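CRISPR-associated protein CasA/Cse1 (Thermus thermophilus, PDB 4AN8) serves as a subunit of the Cascade ribonucleoprotein complex, which probably targets invading nucleic acids as part of CRISPR adaptive immunity. Local coordinates at residues G227-A232 against P268-L273; P248-R253 against M264-G269; K383-L388 against R431-A436. All blocks are in the same frame, centred on the assembly; numbering follows the deposited sequence.

Interaction 1: G227-A232 against P268-L273; sequences GDLEGA and PGVEPL
L229 packs its side chain against the backbone that leaves P268, and the pyrrolidine ring of P268 packs back against the carbonyl of L229, so that each residue offers side chain to the main chain of the other. On the leucine side, CB and CD1 both lie 3.6 Å from P268 O, while CD2 reaches further along the strand and meets V270 CG2 at 3.8 Å, the two side chains crossing obliquely. CG sits beside the backbone N of L229 (chi1 -62°), 4.1 Å from P268 O, and CD2 also lies near G269 O. In return, P268 CG approaches L229 O to 3.4 Å. The contact thus seats the turn that follows the short helix 226-229 on strand 261-273 near its break, close to the cis peptide before G269. Beyond the break, strand 235-237 runs parallel to it and bonds to the backbone of E271 and L273. A232 closes the contact at its other end: its CB touches E271 CG at 3.6 Å, with CD and OE2 of that glutamate close behind. No hydrogen bond crosses between the two segments; V178, from strand 178-181, packs on both A232 and P268.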
ATOM      1  N   GLY A 227      18.138  26.734   2.728  1.00 25.32           N
ATOM      2  CA  GLY A 227      18.652  27.150   4.016  1.00 25.32           C
ATOM      3  C   GLY A 227      17.889  26.565   5.185  1.00 25.32           C
ATOM      4  O   GLY A 227      18.435  26.436   6.284  1.00 25.32           O
ATOM      5  N   ASP A 228      16.630  26.192   4.965  1.00 22.46           N
ATOM      6  CA  ASP A 228      15.842  25.569   6.052  1.00 22.46           C
ATOM      7  C   ASP A 228      16.052  24.063   6.162  1.00 22.46           C
ATOM      8  O   ASP A 228      15.666  23.446   7.138  1.00 22.46           O
ATOM      9  CB  ASP A 228      14.354  25.886   5.914  1.00 43.19           C
ATOM     10  CG  ASP A 228      14.070  27.368   6.045  1.00 43.19           C
ATOM     11  OD1 ASP A 228      14.370  27.953   7.113  1.00 43.19           O
ATOM     12  OD2 ASP A 228      13.554  27.954   5.076  1.00 43.19           O
ATOM     13  N   LEU A 229      16.691  23.486   5.156  1.00 25.22           N
ATOM     14  CA  LEU A 229      16.745  22.046   5.060  1.00 25.22           C
ATOM     15  C   LEU A 229      18.151  21.521   5.272  1.00 25.22           C
ATOM     16  O   LEU A 229      18.329  20.415   5.750  1.00 25.22           O
ATOM     17  CB  LEU A 229      16.231  21.599   3.681  1.00 26.07           C
ATOM     18  CG  LEU A 229      14.764  21.985   3.428  1.00 26.07           C
ATOM     19  CD1 LEU A 229      14.284  21.604   2.011  1.00 26.07           C
ATOM     20  CD2 LEU A 229      13.890  21.354   4.504  1.00 26.07           C
ATOM     21  N   GLU A 230      19.163  22.290   4.909  1.00 27.35           N
ATOM     22  CA  GLU A 230      20.519  21.782   5.099  1.00 27.35           C
ATOM     23  C   GLU A 230      20.807  21.511   6.578  1.00 27.35           C
ATOM     24  O   GLU A 230      20.192  22.114   7.450  1.00 27.35           O
ATOM     25  CB  GLU A 230      21.562  22.718   4.486  1.00 64.15           C
ATOM     26  CG  GLU A 230      21.436  24.149   4.908  1.00 64.15           C
ATOM     27  CD  GLU A 230      22.434  25.045   4.200  1.00 64.15           C
ATOM     28  OE1 GLU A 230      23.534  24.555   3.865  1.00 64.15           O
ATOM     29  OE2 GLU A 230      22.114  26.235   3.969  1.00 64.15           O
ATOM     30  N   GLY A 231      21.737  20.604   6.847  1.00 31.85           N
ATOM     31  CA  GLY A 231      22.026  20.187   8.207  1.00 31.85           C
ATOM     32  C   GLY A 231      20.785  19.634   8.891  1.00 31.85           C
ATOM     33  O   GLY A 231      20.788  19.355  10.091  1.00 31.85           O
ATOM     34  N   ALA A 232      19.712  19.467   8.129  1.00 26.62           N
ATOM     35  CA  ALA A 232      18.464  18.980   8.684  1.00 26.62           C
ATOM     36  C   ALA A 232      17.862  19.945   9.686  1.00 26.62           C
ATOM     37  O   ALA A 232      17.279  19.519  10.680  1.00 26.62           O
ATOM     38  CB  ALA A 232      18.642  17.590   9.309  1.00 27.65           C
ATOM     39  N   PRO A 268      18.318  17.045   1.365  1.00 22.24           N
ATOM     40  CA  PRO A 268      17.361  16.725   2.441  1.00 22.24           C
ATOM     41  C   PRO A 268      16.152  17.663   2.239  1.00 22.24           C
ATOM     42  O   PRO A 268      16.377  18.698   1.623  1.00 22.24           O
ATOM     43  CB  PRO A 268      18.162  17.067   3.686  1.00 24.31           C
ATOM     44  CG  PRO A 268      19.055  18.232   3.219  1.00 24.31           C
ATOM     45  CD  PRO A 268      19.405  17.938   1.810  1.00 24.31           C
ATOM     46  N   GLY A 269      14.923  17.411   2.679  1.00 32.79           N
ATOM     47  CA  GLY A 269      14.494  16.460   3.659  1.00 32.79           C
ATOM     48  C   GLY A 269      13.967  17.271   4.839  1.00 32.79           C
ATOM     49  O   GLY A 269      14.751  17.850   5.554  1.00 32.79           O
ATOM     50  N   VAL A 270      12.657  17.352   5.042  1.00 24.61           N
ATOM     51  CA  VAL A 270      12.168  17.688   6.379  1.00 24.61           C
ATOM     52  C   VAL A 270      12.243  16.456   7.282  1.00 24.61           C
ATOM     53  O   VAL A 270      11.775  15.371   6.932  1.00 24.61           O
ATOM     54  CB  VAL A 270      10.737  18.265   6.394  1.00 21.87           C
ATOM     55  CG1 VAL A 270      10.218  18.361   7.833  1.00 21.87           C
ATOM     56  CG2 VAL A 270      10.712  19.619   5.759  1.00 21.87           C
ATOM     57  N   GLU A 271      12.834  16.629   8.458  1.00 28.33           N
ATOM     58  CA  GLU A 271      13.018  15.516   9.400  1.00 28.33           C
ATOM     59  C   GLU A 271      11.741  15.142  10.124  1.00 28.33           C
ATOM     60  O   GLU A 271      11.157  15.973  10.793  1.00 28.33           O
ATOM     61  CB  GLU A 271      14.070  15.867  10.449  1.00 49.52           C
ATOM     62  CG  GLU A 271      15.462  15.924   9.912  1.00 49.52           C
ATOM     63  CD  GLU A 271      16.069  14.552   9.790  1.00 49.52           C
ATOM     64  OE1 GLU A 271      15.900  13.757  10.742  1.00 49.52           O
ATOM     65  OE2 GLU A 271      16.709  14.268   8.751  1.00 49.52           O
ATOM     66  N   PRO A 272      11.330  13.871  10.019  1.00 29.83           N
ATOM     67  CA  PRO A 272      10.134  13.387  10.717  1.00 29.83           C
ATOM     68  C   PRO A 272      10.395  13.194  12.208  1.00 29.83           C
ATOM     69  O   PRO A 272      11.308  12.476  12.576  1.00 29.83           O
ATOM     70  CB  PRO A 272       9.863  12.032  10.039  1.00 30.81           C
ATOM     71  CG  PRO A 272      11.232  11.561   9.604  1.00 30.81           C
ATOM     72  CD  PRO A 272      11.990  12.815   9.225  1.00 30.81           C
ATOM     73  N   LEU A 273       9.626  13.856  13.054  1.00 33.53           N
ATOM     74  CA  LEU A 273       9.702  13.614  14.487  1.00 33.53           C
ATOM     75  C   LEU A 273       8.592  12.658  14.902  1.00 33.53           C
ATOM     76  O   LEU A 273       7.498  12.685  14.329  1.00 33.53           O
ATOM     77  CB  LEU A 273       9.575  14.920  15.264  1.00 30.45           C
ATOM     78  CG  LEU A 273      10.702  15.934  15.057  1.00 30.45           C
ATOM     79  CD1 LEU A 273      10.486  17.187  15.899  1.00 30.45           C
ATOM     80  CD2 LEU A 273      12.051  15.289  15.374  1.00 30.45           C
TER

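Interaction 2: P248-R253 against M264-G269; sequences PARGVR and MGYGPG. With ACT (acetate ion), chain D.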
ATOM      1  N   PRO A 248       7.085  16.408   2.683  1.00 17.98           N
ATOM      2  CA  PRO A 248       8.296  16.646   1.885  1.00 17.98           C
ATOM      3  C   PRO A 248       9.506  15.854   2.396  1.00 17.98           C
ATOM      4  O   PRO A 248      10.307  16.388   3.163  1.00 17.98           O
ATOM      5  CB  PRO A 248       8.530  18.148   2.066  1.00 23.44           C
ATOM      6  CG  PRO A 248       8.065  18.405   3.471  1.00 23.44           C
ATOM      7  CD  PRO A 248       6.885  17.451   3.709  1.00 23.44           C
ATOM      8  N   ALA A 249       9.654  14.598   1.966  1.00 20.56           N
ATOM      9  CA  ALA A 249      10.680  13.717   2.529  1.00 20.56           C
ATOM     10  C   ALA A 249      12.084  14.033   2.021  1.00 20.56           C
ATOM     11  O   ALA A 249      13.076  13.761   2.699  1.00 20.56           O
ATOM     12  CB  ALA A 249      10.350  12.285   2.235  1.00 12.28           C
ATOM     13  N   ARG A 250      12.161  14.579   0.811  1.00 13.74           N
ATOM     14  CA  ARG A 250      13.434  14.914   0.224  1.00 12.21           C
ATOM     15  C   ARG A 250      13.331  16.293  -0.392  1.00 12.84           C
ATOM     16  O   ARG A 250      12.243  16.714  -0.762  1.00 14.43           O
ATOM     17  CB  ARG A 250      13.799  13.891  -0.850  1.00 20.19           C
ATOM     18  CG  ARG A 250      13.927  12.447  -0.324  1.00 20.19           C
ATOM     19  CD  ARG A 250      15.246  12.240   0.478  1.00 20.19           C
ATOM     20  NE  ARG A 250      15.391  10.837   0.869  1.00 20.19           N
ATOM     21  CZ  ARG A 250      14.821  10.310   1.952  1.00 20.19           C
ATOM     22  NH1 ARG A 250      14.101  11.080   2.778  1.00 20.19           N
ATOM     23  NH2 ARG A 250      14.982   9.023   2.231  1.00 20.19           N
ATOM     24  N   GLY A 251      14.467  16.992  -0.500  1.00 19.69           N
ATOM     25  CA  GLY A 251      14.519  18.216  -1.278  1.00 19.82           C
ATOM     26  C   GLY A 251      14.708  17.823  -2.724  1.00 19.28           C
ATOM     27  O   GLY A 251      15.631  17.078  -3.061  1.00 20.58           O
ATOM     28  N   VAL A 252      13.833  18.306  -3.598  1.00 14.93           N
ATOM     29  CA  VAL A 252      13.960  17.996  -5.011  1.00 14.36           C
ATOM     30  C   VAL A 252      13.684  19.253  -5.787  1.00 13.58           C
ATOM     31  O   VAL A 252      12.809  20.046  -5.415  1.00 15.62           O
ATOM     32  CB  VAL A 252      12.934  16.924  -5.464  1.00 15.06           C
ATOM     33  CG1 VAL A 252      13.004  16.738  -6.980  1.00 15.06           C
ATOM     34  CG2 VAL A 252      13.162  15.598  -4.736  1.00 15.06           C
ATOM     35  N   ARG A 253      14.434  19.453  -6.865  1.00 26.74           N
ATOM     36  CA  ARG A 253      14.063  20.466  -7.841  1.00 27.16           C
ATOM     37  C   ARG A 253      14.275  19.956  -9.257  1.00 26.02           C
ATOM     38  O   ARG A 253      15.416  19.943  -9.757  1.00 27.46           O
ATOM     39  CB  ARG A 253      14.848  21.761  -7.659  1.00 43.72           C
ATOM     40  CG  ARG A 253      14.013  22.955  -8.035  1.00 43.72           C
ATOM     41  CD  ARG A 253      14.647  23.807  -9.103  1.00 43.72           C
ATOM     42  NE  ARG A 253      15.938  24.347  -8.699  1.00 43.72           N
ATOM     43  CZ  ARG A 253      16.704  25.099  -9.484  1.00 43.72           C
ATOM     44  NH1 ARG A 253      16.301  25.405 -10.711  1.00 43.72           N
ATOM     45  NH2 ARG A 253      17.869  25.547  -9.044  1.00 43.72           N
ATOM     46  N   MET A 264      17.795  16.613 -11.786  1.00 25.24           N
ATOM     47  CA  MET A 264      17.194  17.283 -10.653  1.00 25.24           C
ATOM     48  C   MET A 264      18.255  17.714  -9.634  1.00 25.24           C
ATOM     49  O   MET A 264      19.266  17.028  -9.437  1.00 25.24           O
ATOM     50  CB  MET A 264      16.181  16.347  -9.985  1.00 22.34           C
ATOM     51  CG  MET A 264      16.787  15.095  -9.387  1.00 22.34           C
ATOM     52  SD  MET A 264      15.491  14.000  -8.716  1.00 22.34           S
ATOM     53  CE  MET A 264      16.469  12.609  -8.179  1.00 22.34           C
ATOM     54  N   GLY A 265      18.015  18.854  -8.990  1.00 27.29           N
ATOM     55  CA  GLY A 265      18.742  19.217  -7.791  1.00 27.29           C
ATOM     56  C   GLY A 265      18.164  18.318  -6.727  1.00 27.29           C
ATOM     57  O   GLY A 265      16.988  17.950  -6.824  1.00 27.29           O
ATOM     58  N   TYR A 266      18.967  17.962  -5.727  1.00 25.16           N
ATOM     59  CA  TYR A 266      18.582  16.959  -4.750  1.00 25.16           C
ATOM     60  C   TYR A 266      19.264  17.198  -3.400  1.00 25.16           C
ATOM     61  O   TYR A 266      20.465  17.450  -3.344  1.00 25.16           O
ATOM     62  CB  TYR A 266      18.935  15.566  -5.285  1.00 23.20           C
ATOM     63  CG  TYR A 266      18.261  14.432  -4.531  1.00 23.20           C
ATOM     64  CD1 TYR A 266      16.920  14.112  -4.776  1.00 23.20           C
ATOM     65  CD2 TYR A 266      18.950  13.684  -3.579  1.00 23.20           C
ATOM     66  CE1 TYR A 266      16.284  13.104  -4.096  1.00 23.20           C
ATOM     67  CE2 TYR A 266      18.305  12.645  -2.881  1.00 23.20           C
ATOM     68  CZ  TYR A 266      16.968  12.371  -3.150  1.00 23.20           C
ATOM     69  OH  TYR A 266      16.292  11.355  -2.478  1.00 23.20           O
ATOM     70  N   GLY A 267      18.488  17.127  -2.320  1.00 21.84           N
ATOM     71  CA  GLY A 267      19.013  17.263  -0.968  1.00 21.84           C
ATOM     72  C   GLY A 267      18.034  16.776   0.087  1.00 21.84           C
ATOM     73  O   GLY A 267      17.022  16.178  -0.233  1.00 21.84           O
ATOM     74  N   PRO A 268      18.318  17.045   1.365  1.00 22.24           N
ATOM     75  CA  PRO A 268      17.361  16.725   2.441  1.00 22.24           C
ATOM     76  C   PRO A 268      16.152  17.663   2.239  1.00 22.24           C
ATOM     77  O   PRO A 268      16.377  18.698   1.623  1.00 22.24           O
ATOM     78  CB  PRO A 268      18.162  17.067   3.686  1.00 24.31           C
ATOM     79  CG  PRO A 268      19.055  18.232   3.219  1.00 24.31           C
ATOM     80  CD  PRO A 268      19.405  17.938   1.810  1.00 24.31           C
ATOM     81  N   GLY A 269      14.923  17.411   2.679  1.00 32.79           N
ATOM     82  CA  GLY A 269      14.494  16.460   3.659  1.00 32.79           C
ATOM     83  C   GLY A 269      13.967  17.271   4.839  1.00 32.79           C
ATOM     84  O   GLY A 269      14.751  17.850   5.554  1.00 32.79           O
TER
HETATM   85  C   ACT D1498      17.725   8.485  -0.076  1.00 46.28           C
HETATM   86  O   ACT D1498      16.460   8.468  -0.153  1.00 46.67           O
HETATM   87  OXT ACT D1498      18.319   9.351  -0.783  1.00 46.25           O
HETATM   88  CH3 ACT D1498      18.479   7.518   0.809  1.00 46.50           C
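Four backbone hydrogen bonds tie G251 and R253 to G267 and G265, each residue giving its N-H and receiving one through its carbonyl. Those between R253 and G265 measure 3.0 Å (R253 N to G265 O) and 2.9 Å (G265 N to R253 O). Glycines occupy three of these four positions; at G251 a CB would collide with P268 O. Weaker CA-H...O contacts fill in between, and another, G269 CA to A249 O at 3.2 Å, lies past the last regular pair.

Apolar packing lies on the face that carries V252 and Y266, a non-hydrogen-bonded pair. V252 sets CG2 aslant to the tyrosine ring, 4.0 Å from Y266 CD1, and turns CG1 to the sulfur of M264; L161 of helix 154-167 also packs on this valine.

The polar groups gather around R250. Its chain bends at chi2 (-75°), CD passes the tyrosine hydroxyl, and the guanidinium stands 74° from the ring plane. NE and NH2 both donate to one acetate oxygen, ACT O, which lies in the guanidinium plane 2.8 Å from NE; NH2 also bonds to K182 O, whereas NH1 turns back to A249 O at 2.9 Å. Y266 OH is hydrogen-bonded to H164 and has only a weak, unsettled approach to the other acetate oxygen. The acetate probably came from the crystallisation liquor and says little about any natural ligand. Together strands 250-256 and 261-273 form an antiparallel beta hairpin within a mixed sheet.

Interaction 3: K383-L388 against R431-A436; sequences KMAEEL and RLYWHA
Y433 and W434 reach from helix 429-446 to helix 372-403, bridging an antiparallel helix pair whose short segments have axes 11.6 Å apart at closest approach, with 166° between their directions. At that separation the backbones do not meet, and large aromatic side chains span the gap within the helical part of the chain.

The tight part centres on the hydroxyl of Y433. With CG anti to the backbone N (chi1 173°), the ring leaves its helix toward the other, and OH donates a 2.8 Å hydrogen bond to A385 O. The oxygen is met in its carbonyl plane, on a lone pair, and lies in turn in the plane of the tyrosine ring, at its edge. L388 slants past the ring: its CB stands 3.3 Å from Y433 OH, and CD2 comes to 3.5 Å from Y433 CE1. Both A385 and L388 are buried, and L461 of helix 453-476 packs on A385 and Y433, so this polar bond is made in largely apolar surroundings.

Toward W434 the contact is looser and partly exposed. CH2 of W434 lies 3.7 Å from A385 O and 4.4 Å from A385 CB, and the neighbouring E386 crosses the tryptophan at about a right angle, its carboxylate turned 38° from the ring plane. E386 is bent at chi2, a turn that carries CD back to 4.0 Å from W434 CH2. R305 unites the two, with a salt bridge to E386 OE1 and a cation-pi contact with the indole; its positive charge would be expected to offset that of the carboxylate. The two aromatic residues also pack on each other: Y433 CD2 rests 3.7 Å above the W434 ring plane, over its centre.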
ATOM      1  N   LYS A 383      -5.937 -19.567  11.933  1.00 32.73           N
ATOM      2  CA  LYS A 383      -5.239 -20.355  12.941  1.00 32.73           C
ATOM      3  C   LYS A 383      -5.068 -21.786  12.429  1.00 32.73           C
ATOM      4  O   LYS A 383      -3.978 -22.344  12.482  1.00 32.73           O
ATOM      5  CB  LYS A 383      -6.002 -20.329  14.267  1.00 73.12           C
ATOM      6  CG  LYS A 383      -5.217 -20.855  15.453  1.00 73.12           C
ATOM      7  CD  LYS A 383      -5.997 -20.655  16.747  1.00 73.12           C
ATOM      8  CE  LYS A 383      -5.290 -21.271  17.955  1.00 73.12           C
ATOM      9  NZ  LYS A 383      -5.296 -22.766  17.929  1.00 73.12           N
ATOM     10  N   MET A 384      -6.145 -22.360  11.915  1.00 34.19           N
ATOM     11  CA  MET A 384      -6.064 -23.654  11.258  1.00 34.19           C
ATOM     12  C   MET A 384      -4.950 -23.640  10.218  1.00 34.19           C
ATOM     13  O   MET A 384      -4.060 -24.496  10.248  1.00 34.19           O
ATOM     14  CB  MET A 384      -7.396 -24.007  10.600  1.00 62.08           C
ATOM     15  CG  MET A 384      -8.535 -24.187  11.587  1.00 62.08           C
ATOM     16  SD  MET A 384     -10.180 -24.063  10.846  1.00 62.08           S
ATOM     17  CE  MET A 384     -10.078 -25.334   9.587  1.00 62.08           C
ATOM     18  N   ALA A 385      -4.987 -22.663   9.305  1.00 27.15           N
ATOM     19  CA  ALA A 385      -4.041 -22.620   8.206  1.00 27.15           C
ATOM     20  C   ALA A 385      -2.616 -22.535   8.740  1.00 27.15           C
ATOM     21  O   ALA A 385      -1.716 -23.196   8.213  1.00 27.15           O
ATOM     22  CB  ALA A 385      -4.369 -21.485   7.237  1.00 17.97           C
ATOM     23  N   GLU A 386      -2.408 -21.783   9.821  1.00 24.64           N
ATOM     24  CA  GLU A 386      -1.054 -21.688  10.399  1.00 24.64           C
ATOM     25  C   GLU A 386      -0.595 -22.974  11.083  1.00 24.64           C
ATOM     26  O   GLU A 386       0.590 -23.318  11.042  1.00 24.64           O
ATOM     27  CB  GLU A 386      -0.896 -20.499  11.370  1.00 36.16           C
ATOM     28  CG  GLU A 386      -1.033 -19.107  10.734  1.00 36.16           C
ATOM     29  CD  GLU A 386       0.170 -18.693   9.872  1.00 36.16           C
ATOM     30  OE1 GLU A 386       1.248 -19.311   9.982  1.00 36.16           O
ATOM     31  OE2 GLU A 386       0.038 -17.739   9.074  1.00 36.16           O
ATOM     32  N   GLU A 387      -1.513 -23.679  11.725  1.00 36.91           N
ATOM     33  CA  GLU A 387      -1.133 -24.884  12.439  1.00 36.91           C
ATOM     34  C   GLU A 387      -0.736 -25.964  11.433  1.00 36.91           C
ATOM     35  O   GLU A 387       0.281 -26.632  11.587  1.00 36.91           O
ATOM     36  CB  GLU A 387      -2.271 -25.368  13.341  1.00 68.74           C
ATOM     37  CG  GLU A 387      -2.452 -24.521  14.597  1.00 68.74           C
ATOM     38  CD  GLU A 387      -3.585 -25.005  15.494  1.00 68.74           C
ATOM     39  OE1 GLU A 387      -4.196 -26.057  15.182  1.00 68.74           O
ATOM     40  OE2 GLU A 387      -3.862 -24.325  16.511  1.00 68.74           O
ATOM     41  N   LEU A 388      -1.548 -26.116  10.396  1.00 30.82           N
ATOM     42  CA  LEU A 388      -1.268 -27.076   9.360  1.00 30.82           C
ATOM     43  C   LEU A 388       0.071 -26.741   8.689  1.00 30.82           C
ATOM     44  O   LEU A 388       0.925 -27.621   8.513  1.00 30.82           O
ATOM     45  CB  LEU A 388      -2.421 -27.095   8.367  1.00 27.27           C
ATOM     46  CG  LEU A 388      -2.226 -27.952   7.130  1.00 27.27           C
ATOM     47  CD1 LEU A 388      -1.828 -29.354   7.552  1.00 27.27           C
ATOM     48  CD2 LEU A 388      -3.489 -27.968   6.332  1.00 27.27           C
ATOM     49  N   ARG A 431       5.816 -24.109  -0.119  1.00 34.44           N
ATOM     50  CA  ARG A 431       5.525 -23.183  -1.204  1.00 34.44           C
ATOM     51  C   ARG A 431       4.172 -23.483  -1.832  1.00 34.44           C
ATOM     52  O   ARG A 431       3.377 -22.570  -2.060  1.00 34.44           O
ATOM     53  CB  ARG A 431       6.641 -23.207  -2.248  1.00 60.10           C
ATOM     54  CG  ARG A 431       6.431 -22.281  -3.425  1.00 60.10           C
ATOM     55  CD  ARG A 431       7.666 -22.227  -4.333  1.00 60.10           C
ATOM     56  NE  ARG A 431       8.059 -23.529  -4.878  1.00 60.10           N
ATOM     57  CZ  ARG A 431       7.460 -24.129  -5.907  1.00 60.10           C
ATOM     58  NH1 ARG A 431       6.417 -23.563  -6.505  1.00 60.10           N
ATOM     59  NH2 ARG A 431       7.894 -25.311  -6.332  1.00 60.10           N
ATOM     60  N   LEU A 432       3.879 -24.755  -2.089  1.00 30.52           N
ATOM     61  CA  LEU A 432       2.621 -25.077  -2.770  1.00 30.52           C
ATOM     62  C   LEU A 432       1.394 -25.008  -1.863  1.00 30.52           C
ATOM     63  O   LEU A 432       0.324 -24.588  -2.288  1.00 30.52           O
ATOM     64  CB  LEU A 432       2.690 -26.432  -3.477  1.00 51.94           C
ATOM     65  CG  LEU A 432       3.211 -26.340  -4.908  1.00 51.94           C
ATOM     66  CD1 LEU A 432       4.720 -26.280  -4.894  1.00 51.94           C
ATOM     67  CD2 LEU A 432       2.730 -27.523  -5.737  1.00 51.94           C
ATOM     68  N   TYR A 433       1.544 -25.437  -0.618  1.00 23.22           N
ATOM     69  CA  TYR A 433       0.474 -25.271   0.356  1.00 23.22           C
ATOM     70  C   TYR A 433       0.022 -23.796   0.357  1.00 23.22           C
ATOM     71  O   TYR A 433      -1.132 -23.490   0.093  1.00 23.22           O
ATOM     72  CB  TYR A 433       0.981 -25.697   1.733  1.00 24.50           C
ATOM     73  CG  TYR A 433       0.029 -25.428   2.876  1.00 24.50           C
ATOM     74  CD1 TYR A 433      -1.193 -26.082   2.953  1.00 24.50           C
ATOM     75  CD2 TYR A 433       0.360 -24.531   3.890  1.00 24.50           C
ATOM     76  CE1 TYR A 433      -2.067 -25.849   3.995  1.00 24.50           C
ATOM     77  CE2 TYR A 433      -0.519 -24.293   4.952  1.00 24.50           C
ATOM     78  CZ  TYR A 433      -1.723 -24.957   4.997  1.00 24.50           C
ATOM     79  OH  TYR A 433      -2.605 -24.741   6.030  1.00 24.50           O
ATOM     80  N   TRP A 434       0.949 -22.886   0.639  1.00 28.18           N
ATOM     81  CA  TRP A 434       0.624 -21.459   0.716  1.00 28.18           C
ATOM     82  C   TRP A 434       0.141 -20.875  -0.614  1.00 28.18           C
ATOM     83  O   TRP A 434      -0.834 -20.127  -0.659  1.00 28.18           O
ATOM     84  CB  TRP A 434       1.805 -20.673   1.278  1.00 21.58           C
ATOM     85  CG  TRP A 434       2.006 -20.978   2.720  1.00 21.58           C
ATOM     86  CD1 TRP A 434       3.076 -21.597   3.282  1.00 21.58           C
ATOM     87  CD2 TRP A 434       1.084 -20.706   3.792  1.00 21.58           C
ATOM     88  NE1 TRP A 434       2.885 -21.715   4.639  1.00 21.58           N
ATOM     89  CE2 TRP A 434       1.674 -21.165   4.974  1.00 21.58           C
ATOM     90  CE3 TRP A 434      -0.174 -20.093   3.860  1.00 21.58           C
ATOM     91  CZ2 TRP A 434       1.037 -21.058   6.224  1.00 21.58           C
ATOM     92  CZ3 TRP A 434      -0.802 -19.980   5.098  1.00 21.58           C
ATOM     93  CH2 TRP A 434      -0.196 -20.457   6.263  1.00 21.58           C
ATOM     94  N   HIS A 435       0.801 -21.242  -1.703  1.00 30.07           N
ATOM     95  CA  HIS A 435       0.352 -20.802  -3.018  1.00 30.07           C
ATOM     96  C   HIS A 435      -1.085 -21.236  -3.308  1.00 30.07           C
ATOM     97  O   HIS A 435      -1.887 -20.470  -3.856  1.00 30.07           O
ATOM     98  CB  HIS A 435       1.275 -21.315  -4.117  1.00 51.64           C
ATOM     99  CG  HIS A 435       0.869 -20.868  -5.483  1.00 51.64           C
ATOM    100  ND1 HIS A 435       1.575 -19.926  -6.197  1.00 51.64           N
ATOM    101  CD2 HIS A 435      -0.192 -21.211  -6.253  1.00 51.64           C
ATOM    102  CE1 HIS A 435       0.975 -19.718  -7.358  1.00 51.64           C
ATOM    103  NE2 HIS A 435      -0.099 -20.485  -7.415  1.00 51.64           N
ATOM    104  N   ALA A 436      -1.417 -22.465  -2.945  1.00 30.67           N
ATOM    105  CA  ALA A 436      -2.782 -22.936  -3.148  1.00 30.67           C
ATOM    106  C   ALA A 436      -3.761 -22.125  -2.330  1.00 30.67           C
ATOM    107  O   ALA A 436      -4.859 -21.820  -2.795  1.00 30.67           O
ATOM    108  CB  ALA A 436      -2.904 -24.402  -2.797  1.00 24.82           C
TER

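Overall arrangement
Interactions 1 and 2 share P268 and G269 and use the same strand, 261-273: interaction 2 is the buried hairpin pairing, while interaction 1 brings a partly exposed turn against the strand around its break. They also touch, through a probable hydrogen bond from V270 N to P248 O. Interaction 3 stands on the opposite side of the chain's centre, with nearest atoms about 31 Å from either of the others. The chemistry follows the setting. Backbone bonding dominates between neighbouring strands, van der Waals packing alone joins turn to strand, and between the more widely spaced helices 383-388 and 431-436 long aromatic side chains carry the polar link.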